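Local coordinates for protein ATP-dependent DNA helicase RecQ (Porphyromonas gingivalis, PDB 3IUO) that probably couples ATP hydrolysis to 3'-5' unwinding of duplex DNA, this chain being its C-terminal helical part, at residues V26-R31 against A39-L44; E48-V53 against E108-R113; L78-E83 against K102-E107. All coordinates share one frame; numbering follows the deposited sequence.

Interaction 1 (V26-R31 against A39-L44)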
loop_
_atom_site.group_PDB
_atom_site.type_symbol
_atom_site.label_atom_id
_atom_site.label_comp_id
_atom_site.label_asym_id
_atom_site.label_seq_id
_atom_site.Cartn_x
_atom_site.Cartn_y
_atom_site.Cartn_z
ATOM N N VAL B 26 11.562 18.087 -6.438
ATOM C CA VAL B 26 12.329 17.073 -7.165
ATOM C C VAL B 26 13.711 17.619 -7.514
ATOM O O VAL B 26 14.713 16.934 -7.360
ATOM C CB VAL B 26 11.557 16.615 -8.415
ATOM C CG1 VAL B 26 12.441 15.724 -9.295
ATOM C CG2 VAL B 26 10.299 15.877 -8.000
ATOM N N GLN B 27 13.755 18.875 -7.956
ATOM C CA GLN B 27 15.035 19.487 -8.309
ATOM C C GLN B 27 15.918 19.626 -7.075
ATOM O O GLN B 27 17.125 19.358 -7.143
ATOM C CB GLN B 27 14.809 20.839 -8.984
ATOM C CG GLN B 27 14.179 20.713 -10.367
ATOM C CD GLN B 27 13.827 22.057 -11.002
ATOM O OE1 GLN B 27 13.655 23.070 -10.311
ATOM N NE2 GLN B 27 13.695 22.062 -12.324
ATOM N N GLN B 28 15.314 20.043 -5.955
ATOM C CA GLN B 28 16.030 20.157 -4.681
ATOM C C GLN B 28 16.612 18.814 -4.236
ATOM O O GLN B 28 17.767 18.734 -3.805
ATOM C CB GLN B 28 15.141 20.757 -3.587
ATOM C CG GLN B 28 14.979 22.279 -3.719
ATOM C CD GLN B 28 13.818 22.788 -2.891
ATOM O OE1 GLN B 28 12.665 22.355 -3.064
ATOM N NE2 GLN B 28 14.105 23.701 -1.985
ATOM N N ILE B 29 15.825 17.752 -4.377
ATOM C CA ILE B 29 16.290 16.447 -3.951
ATOM C C ILE B 29 17.431 16.010 -4.854
ATOM O O ILE B 29 18.420 15.464 -4.379
ATOM C CB ILE B 29 15.159 15.409 -3.940
ATOM C CG1 ILE B 29 14.199 15.678 -2.753
ATOM C CG2 ILE B 29 15.726 13.984 -3.849
ATOM C CD1 ILE B 29 12.894 14.896 -2.808
ATOM N N ASP B 30 17.320 16.295 -6.150
ATOM C CA ASP B 30 18.390 15.941 -7.084
ATOM C C ASP B 30 19.686 16.658 -6.728
ATOM O O ASP B 30 20.773 16.110 -6.931
ATOM C CB ASP B 30 17.990 16.261 -8.525
ATOM C CG ASP B 30 18.946 15.646 -9.559
ATOM O OD1 ASP B 30 19.717 14.715 -9.235
ATOM O OD2 ASP B 30 18.934 16.104 -10.720
ATOM N N ARG B 31 19.545 17.875 -6.201
ATOM C CA ARG B 31 20.683 18.703 -5.777
ATOM C C ARG B 31 21.118 18.387 -4.345
ATOM O O ARG B 31 21.960 19.092 -3.790
ATOM C CB ARG B 31 20.378 20.207 -5.900
ATOM C CG ARG B 31 20.104 20.699 -7.324
ATOM C CD ARG B 31 20.118 22.224 -7.479
ATOM N NE ARG B 31 19.688 22.971 -6.287
ATOM C CZ ARG B 31 18.466 23.474 -6.088
ATOM N NH1 ARG B 31 17.505 23.325 -6.996
ATOM N NH2 ARG B 31 18.207 24.147 -4.969
ATOM N N ALA B 39 11.658 21.426 3.315
ATOM C CA ALA B 39 10.420 21.765 4.030
ATOM C C ALA B 39 10.365 23.256 4.328
ATOM O O ALA B 39 9.416 23.938 3.933
ATOM C CB ALA B 39 10.323 20.973 5.336
ATOM N N VAL B 40 11.401 23.757 4.993
ATOM C CA VAL B 40 11.415 25.161 5.419
ATOM C C VAL B 40 11.332 26.112 4.228
ATOM O O VAL B 40 10.581 27.088 4.272
ATOM C CB VAL B 40 12.567 25.497 6.428
ATOM C CG1 VAL B 40 12.539 24.536 7.620
ATOM C CG2 VAL B 40 13.954 25.510 5.764
ATOM N N SER B 41 12.036 25.775 3.142
ATOM C CA SER B 41 12.024 26.587 1.910
ATOM C C SER B 41 10.645 26.714 1.250
ATOM O O SER B 41 10.402 27.655 0.504
ATOM C CB SER B 41 13.034 26.050 0.890
ATOM O OG SER B 41 12.529 24.924 0.203
ATOM N N HIS B 42 9.755 25.760 1.513
ATOM C CA HIS B 42 8.390 25.792 0.971
ATOM C C HIS B 42 7.317 26.106 2.021
ATOM O O HIS B 42 6.116 25.968 1.759
ATOM C CB HIS B 42 8.082 24.476 0.259
ATOM C CG HIS B 42 8.884 24.275 -0.985
ATOM N ND1 HIS B 42 8.692 25.037 -2.116
ATOM C CD2 HIS B 42 9.884 23.407 -1.277
ATOM C CE1 HIS B 42 9.539 24.645 -3.054
ATOM N NE2 HIS B 42 10.275 23.665 -2.567
ATOM N N GLY B 43 7.751 26.517 3.209
ATOM C CA GLY B 43 6.827 26.839 4.303
ATOM C C GLY B 43 6.041 25.622 4.761
ATOM O O GLY B 43 4.886 25.738 5.176
ATOM N N LEU B 44 6.663 24.446 4.667
ATOM C CA LEU B 44 6.013 23.209 5.088
ATOM C C LEU B 44 6.605 22.718 6.400
ATOM O O LEU B 44 7.795 22.925 6.664
ATOM C CB LEU B 44 6.205 22.122 4.014
ATOM C CG LEU B 44 5.704 22.376 2.592
ATOM C CD1 LEU B 44 6.191 21.246 1.667
ATOM C CD2 LEU B 44 4.190 22.512 2.526
#

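Interaction 2 (E48-V53 against E108-R113)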
loop_
_atom_site.group_PDB
_atom_site.type_symbol
_atom_site.label_atom_id
_atom_site.label_comp_id
_atom_site.label_asym_id
_atom_site.label_seq_id
_atom_site.Cartn_x
_atom_site.Cartn_y
_atom_site.Cartn_z
ATOM N N GLU B 48 4.243 17.432 6.357
ATOM C CA GLU B 48 3.672 17.955 5.121
ATOM C C GLU B 48 4.635 17.750 3.957
ATOM O O GLU B 48 4.204 17.424 2.855
ATOM C CB GLU B 48 3.332 19.440 5.237
ATOM C CG GLU B 48 2.137 19.768 6.139
ATOM C CD GLU B 48 2.010 21.262 6.466
ATOM O OE1 GLU B 48 3.013 22.009 6.402
ATOM O OE2 GLU B 48 0.896 21.692 6.821
ATOM N N LEU B 49 5.925 17.954 4.191
ATOM C CA LEU B 49 6.903 17.670 3.127
ATOM C C LEU B 49 6.865 16.186 2.737
ATOM O O LEU B 49 6.846 15.847 1.550
ATOM C CB LEU B 49 8.313 18.114 3.531
ATOM C CG LEU B 49 9.357 17.779 2.458
ATOM C CD1 LEU B 49 9.046 18.428 1.104
ATOM C CD2 LEU B 49 10.698 18.154 2.960
ATOM N N LEU B 50 6.839 15.308 3.740
ATOM C CA LEU B 50 6.747 13.882 3.486
ATOM C C LEU B 50 5.552 13.553 2.609
ATOM O O LEU B 50 5.670 12.717 1.698
ATOM C CB LEU B 50 6.709 13.067 4.787
ATOM C CG LEU B 50 7.995 13.042 5.629
ATOM C CD1 LEU B 50 7.730 12.360 6.966
ATOM C CD2 LEU B 50 9.146 12.369 4.905
ATOM N N SER B 51 4.415 14.207 2.878
ATOM C CA SER B 51 3.219 13.964 2.068
ATOM C C SER B 51 3.434 14.355 0.611
ATOM O O SER B 51 3.000 13.649 -0.293
ATOM C CB SER B 51 2.015 14.655 2.652
ATOM O OG SER B 51 1.700 14.106 3.918
ATOM N N GLU B 52 4.108 15.479 0.386
ATOM C CA GLU B 52 4.409 15.888 -0.995
ATOM C C GLU B 52 5.384 14.942 -1.696
ATOM O O GLU B 52 5.189 14.594 -2.866
ATOM C CB GLU B 52 4.994 17.297 -1.034
ATOM C CG GLU B 52 4.088 18.356 -0.433
ATOM C CD GLU B 52 2.844 18.653 -1.254
ATOM O OE1 GLU B 52 2.792 18.295 -2.449
ATOM O OE2 GLU B 52 1.919 19.290 -0.702
ATOM N N VAL B 53 6.406 14.499 -0.975
ATOM C CA VAL B 53 7.390 13.541 -1.544
ATOM C C VAL B 53 6.671 12.203 -1.840
ATOM O O VAL B 53 6.910 11.591 -2.869
ATOM C CB VAL B 53 8.580 13.354 -0.602
ATOM C CG1 VAL B 53 9.470 12.235 -1.099
ATOM C CG2 VAL B 53 9.354 14.664 -0.475
ATOM N N GLU B 108 10.336 7.911 10.567
ATOM C CA GLU B 108 11.375 6.984 10.098
ATOM C C GLU B 108 10.808 6.021 9.067
ATOM O O GLU B 108 11.424 5.792 8.024
ATOM C CB GLU B 108 11.941 6.182 11.252
ATOM C CG GLU B 108 12.906 6.935 12.116
ATOM C CD GLU B 108 13.340 6.095 13.308
ATOM O OE1 GLU B 108 12.470 5.722 14.146
ATOM O OE2 GLU B 108 14.547 5.799 13.406
ATOM N N ILE B 109 9.622 5.492 9.367
ATOM C CA ILE B 109 8.971 4.494 8.534
ATOM C C ILE B 109 8.562 5.122 7.208
ATOM O O ILE B 109 8.790 4.512 6.147
ATOM C CB ILE B 109 7.758 3.852 9.241
ATOM C CG1 ILE B 109 8.233 2.997 10.421
ATOM C CG2 ILE B 109 6.974 2.996 8.244
ATOM C CD1 ILE B 109 7.103 2.570 11.347
ATOM N N ARG B 110 7.990 6.331 7.258
ATOM C CA ARG B 110 7.648 7.037 6.023
ATOM C C ARG B 110 8.858 7.294 5.113
ATOM O O ARG B 110 8.762 7.117 3.891
ATOM C CB ARG B 110 6.913 8.350 6.294
ATOM C CG ARG B 110 5.539 8.095 6.848
ATOM C CD ARG B 110 4.881 9.393 7.267
ATOM N NE ARG B 110 4.386 10.143 6.109
ATOM C CZ ARG B 110 3.849 11.352 6.178
ATOM N NH1 ARG B 110 3.783 11.998 7.338
ATOM N NH2 ARG B 110 3.375 11.937 5.091
ATOM N N LEU B 111 9.991 7.725 5.686
ATOM C CA LEU B 111 11.205 7.958 4.909
ATOM C C LEU B 111 11.686 6.694 4.205
ATOM O O LEU B 111 12.046 6.730 3.020
ATOM C CB LEU B 111 12.321 8.516 5.806
ATOM C CG LEU B 111 12.153 10.008 6.133
ATOM C CD1 LEU B 111 13.151 10.444 7.239
ATOM C CD2 LEU B 111 12.358 10.924 4.896
ATOM N N VAL B 112 11.746 5.586 4.932
ATOM C CA VAL B 112 12.286 4.378 4.338
ATOM C C VAL B 112 11.305 3.859 3.296
ATOM O O VAL B 112 11.752 3.311 2.290
ATOM C CB VAL B 112 12.624 3.300 5.382
ATOM C CG1 VAL B 112 13.194 2.034 4.724
ATOM C CG2 VAL B 112 13.643 3.870 6.341
ATOM N N ARG B 113 10.006 4.034 3.549
ATOM C CA ARG B 113 8.972 3.597 2.603
ATOM C C ARG B 113 9.119 4.382 1.276
ATOM O O ARG B 113 8.982 3.796 0.207
ATOM C CB ARG B 113 7.602 3.816 3.238
ATOM C CG ARG B 113 6.418 3.422 2.351
ATOM C CD ARG B 113 5.108 3.534 3.087
ATOM N NE ARG B 113 3.975 3.240 2.188
ATOM C CZ ARG B 113 3.353 4.161 1.472
ATOM N NH1 ARG B 113 3.756 5.430 1.526
ATOM N NH2 ARG B 113 2.357 3.806 0.676
#

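Interaction 3 (L78-E83 against K102-E107)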
loop_
_atom_site.group_PDB
_atom_site.type_symbol
_atom_site.label_atom_id
_atom_site.label_comp_id
_atom_site.label_asym_id
_atom_site.label_seq_id
_atom_site.Cartn_x
_atom_site.Cartn_y
_atom_site.Cartn_z
ATOM N N LEU B 78 17.333 1.928 9.645
ATOM C CA LEU B 78 17.171 1.877 8.174
ATOM C C LEU B 78 17.115 0.426 7.644
ATOM O O LEU B 78 16.201 0.090 6.892
ATOM C CB LEU B 78 18.281 2.676 7.458
ATOM C CG LEU B 78 18.529 2.530 5.950
ATOM C CD1 LEU B 78 17.301 2.947 5.173
ATOM C CD2 LEU B 78 19.753 3.354 5.512
ATOM N N GLU B 79 18.078 -0.412 8.045
ATOM C CA GLU B 79 18.134 -1.804 7.602
ATOM C C GLU B 79 16.890 -2.591 8.012
ATOM O O GLU B 79 16.305 -3.302 7.194
ATOM C CB GLU B 79 19.424 -2.488 8.089
ATOM C CG GLU B 79 19.691 -3.857 7.451
ATOM C CD GLU B 79 21.008 -4.491 7.911
ATOM O OE1 GLU B 79 21.128 -4.898 9.089
ATOM O OE2 GLU B 79 21.940 -4.600 7.087
ATOM N N ASP B 80 16.472 -2.464 9.267
ATOM C CA ASP B 80 15.321 -3.222 9.750
ATOM C C ASP B 80 14.007 -2.815 9.069
ATOM O O ASP B 80 13.226 -3.671 8.680
ATOM C CB ASP B 80 15.217 -3.131 11.270
ATOM C CG ASP B 80 16.375 -3.834 11.966
ATOM O OD1 ASP B 80 16.962 -4.768 11.372
ATOM O OD2 ASP B 80 16.714 -3.462 13.107
ATOM N N ILE B 81 13.794 -1.513 8.896
ATOM C CA ILE B 81 12.589 -1.048 8.223
ATOM C C ILE B 81 12.630 -1.437 6.738
ATOM O O ILE B 81 11.622 -1.857 6.182
ATOM C CB ILE B 81 12.390 0.485 8.388
ATOM C CG1 ILE B 81 12.231 0.858 9.872
ATOM C CG2 ILE B 81 11.147 0.953 7.639
ATOM C CD1 ILE B 81 12.521 2.332 10.123
ATOM N N PHE B 82 13.805 -1.326 6.110
ATOM C CA PHE B 82 13.943 -1.641 4.673
ATOM C C PHE B 82 13.622 -3.124 4.498
ATOM O O PHE B 82 12.904 -3.523 3.560
ATOM C CB PHE B 82 15.359 -1.255 4.202
ATOM C CG PHE B 82 15.525 -1.002 2.702
ATOM C CD1 PHE B 82 14.526 -0.502 1.908
ATOM C CD2 PHE B 82 16.786 -1.173 2.122
ATOM C CE1 PHE B 82 14.740 -0.270 0.504
ATOM C CE2 PHE B 82 17.010 -0.921 0.758
ATOM C CZ PHE B 82 15.966 -0.475 -0.050
ATOM N N GLU B 83 14.168 -3.952 5.394
ATOM C CA GLU B 83 13.890 -5.384 5.354
ATOM C C GLU B 83 12.417 -5.692 5.533
ATOM O O GLU B 83 11.861 -6.559 4.824
ATOM C CB GLU B 83 14.696 -6.147 6.396
ATOM C CG GLU B 83 14.849 -7.587 6.003
ATOM C CD GLU B 83 15.853 -7.808 4.834
ATOM O OE1 GLU B 83 16.540 -6.851 4.373
ATOM O OE2 GLU B 83 15.970 -8.968 4.381
ATOM N N LYS B 102 6.165 0.165 17.468
ATOM C CA LYS B 102 6.658 0.126 18.835
ATOM C C LYS B 102 8.174 0.353 18.902
ATOM O O LYS B 102 8.725 0.588 19.989
ATOM C CB LYS B 102 6.260 -1.197 19.509
ATOM C CG LYS B 102 4.747 -1.461 19.572
ATOM C CD LYS B 102 4.053 -0.700 20.697
ATOM C CE LYS B 102 2.607 -1.162 20.855
ATOM N NZ LYS B 102 1.993 -0.740 22.149
ATOM N N ASP B 103 8.838 0.301 17.746
ATOM C CA ASP B 103 10.300 0.440 17.663
ATOM C C ASP B 103 10.735 1.662 16.845
ATOM O O ASP B 103 11.774 2.280 17.129
ATOM C CB ASP B 103 10.920 -0.828 17.060
ATOM C CG ASP B 103 10.695 -2.058 17.926
ATOM O OD1 ASP B 103 11.139 -2.071 19.089
ATOM O OD2 ASP B 103 10.070 -3.016 17.434
ATOM N N TYR B 104 9.919 2.018 15.852
ATOM C CA TYR B 104 10.262 3.086 14.910
ATOM C C TYR B 104 9.158 4.116 14.800
ATOM O O TYR B 104 7.974 3.792 14.893
ATOM C CB TYR B 104 10.577 2.484 13.543
ATOM C CG TYR B 104 11.568 1.366 13.656
ATOM C CD1 TYR B 104 12.882 1.615 14.060
ATOM C CD2 TYR B 104 11.192 0.054 13.423
ATOM C CE1 TYR B 104 13.806 0.566 14.193
ATOM C CE2 TYR B 104 12.104 -0.992 13.551
ATOM C CZ TYR B 104 13.401 -0.730 13.937
ATOM O OH TYR B 104 14.302 -1.762 14.074
ATOM N N SER B 105 9.556 5.367 14.629
ATOM C CA SER B 105 8.601 6.452 14.494
ATOM C C SER B 105 7.921 6.428 13.127
ATOM O O SER B 105 8.429 5.847 12.156
ATOM C CB SER B 105 9.286 7.802 14.709
ATOM O OG SER B 105 10.146 8.136 13.619
ATOM N N GLU B 106 6.780 7.096 13.058
ATOM C CA GLU B 106 6.078 7.264 11.788
ATOM C C GLU B 106 6.986 7.939 10.754
ATOM O O GLU B 106 7.026 7.515 9.596
ATOM C CB GLU B 106 4.819 8.091 11.988
ATOM C CG GLU B 106 3.924 8.140 10.742
ATOM C CD GLU B 106 2.588 8.826 11.001
ATOM O OE1 GLU B 106 2.040 9.447 10.065
ATOM O OE2 GLU B 106 2.084 8.744 12.139
ATOM N N GLU B 107 7.721 8.970 11.160
ATOM C CA GLU B 107 8.639 9.630 10.226
ATOM C C GLU B 107 9.755 8.730 9.697
ATOM O O GLU B 107 10.084 8.783 8.491
ATOM C CB GLU B 107 9.196 10.922 10.807
ATOM C CG GLU B 107 8.128 11.986 10.870
ATOM C CD GLU B 107 8.598 13.271 11.487
ATOM O OE1 GLU B 107 9.823 13.446 11.644
ATOM O OE2 GLU B 107 7.728 14.119 11.793
#

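Interaction 1 (V26-R31 against A39-L44)
Gln28, on the last turns of helix 15-30, directs its terminal amide at Ser41 and His42, where helix 35-41 runs out; the whole overlap buries just 96 Å². Ahead of these two residues, Ala39 turns its CB away from Gln28, but its carbonyl organises the helix end. Ala39 O accepts from His42 N and from Leu44 N, which reach it from opposite faces of the carbonyl plane. At Ser41, OG is set between the backbone N and the carbonyl carbon (chi1 79°) and bonds back to Ile38 O. The same oxygen lies 3.0 Å from Gln28 NE2. His42 comes next, the first residue to leave helical geometry. The amide end lies at the imidazole edge, in the ring plane, His42 NE2 2.8 Å from Gln28 OE1, the flat groups 82° apart. The amide is probably flipped as modelled, so the identity of its O and N ends should not be relied on; turned over, it might hydrogen-bond both neighbours. Gly43, with positive phi (64°), is the C-prime residue of a Schellman motif, defined by Leu44 N to Ala39 O and Gly43 N to Val40 O. Leu44 then turns inward onto Leu49 and Glu52. This surface contact thus joins the first two helices of the helix-turn-helix domain; His42 also rests on Met21, Ser24 and Ile25 of helix 15-30, while Ala39 packs against Leu49 of the following helix 46-58.

Interaction 2 (E48-V53 against E108-R113)
Arg110 reaches from helix 106-121 across the flank of Leu50 to Ser51, both on helix 46-58. Its first carbon, Arg110 CB, lies 4.1 Å from Leu50 CD1. Arg110 CD is also 4.1 Å from Leu50 CD1; the bend at chi3 (77°) follows and swings the guanidinium over Leu50. Arg110 NE passes near Leu50 CB, but its strong polar partner is Glu54, with which it forms a salt bridge. At the guanidinium carbon the fit is close: Leu50 CB stands over the centre of one face, 3.6 Å from Arg110 CZ. The two helices run nearly parallel here, 22° apart with axes 10.7 Å from each other at closest approach, so this is a buried helix-helix interface that seats the C-terminal helix against a helix of the helix-turn-helix domain. Arg110 NH1 lies 4.0 Å from Leu50 CD1. At the tip, Arg110 NH2 donates to Ser51 OG at 3.0 Å; the bond is bent (137° at the hydrogen) although the oxygen lies nearly in the guanidinium plane. Ser51 OG is in turn bonded to Pro47 O. Beside it, the leucines meet at about a right angle, Leu50 CD2 being 3.5 Å from Leu111 CD2, and Leu111 continues onto Ile65.

Interaction 3 (L78-E83 against K102-E107)
Tyr104 lays one face of its ring over the side chain of Ile81, and this is the tight part of the contact. Ile81 CG1 sits 4.0 Å from the ring centroid and 19° off the normal, which makes it a CH-pi contact. Beyond it the terminal methyl leans toward the root of the ring, with Ile81 CD1 3.8 Å from Tyr104 CG. Placing Ile81 CG1 beside its backbone N (chi1 -61°) sends this branch across to the tyrosine, and the two side chains slide past each other in opposite directions. On the opposite face Asp103 CB lies 3.7 Å above the plane, near the rim, and His77 makes an edge-to-face contact with the same ring. Ile81 is buried and also packs on Leu100 and Val112. The outer side is looser. There the phenol oxygen makes a weak hydrogen bond, Tyr104 OH to Asp80 OD2 at 3.1 Å, and the carboxylate plane is turned 51° from the ring. Asp80 is exposed, so solvent probably competes for this bond. Straight after the tyrosine the loop turns into helix 106-121. Ser105 is the N-cap, its OG 3.1 Å from the backbone N of Glu108, and Ser105 N in turn hydrogen-bonds to Glu108 OE1. This reciprocal pairing is a capping box, a common N-terminal capping motif, here at the start of helix 106-121.

From the N terminus, interaction 1 comes first, closing a short hairpin, with seven residues between its segments, that joins helices 15-30 and 35-41. The chain then enters helix 46-58, where interaction 2 opens; it closes only 54 residues later, on helix 106-121. Within that span lies interaction 3, which brings helix 75-87 against the entry to the same last helix, so the two are nested and none of the three cross. Leu49 packs on Ala39 and Leu44, linking interactions 1 and 2, while Val112 on Ile81 links 2 and 3. Interactions 1 and 3, with centres about 24 Å apart, lie on opposite sides of the chain's centre, with interaction 2 near the middle.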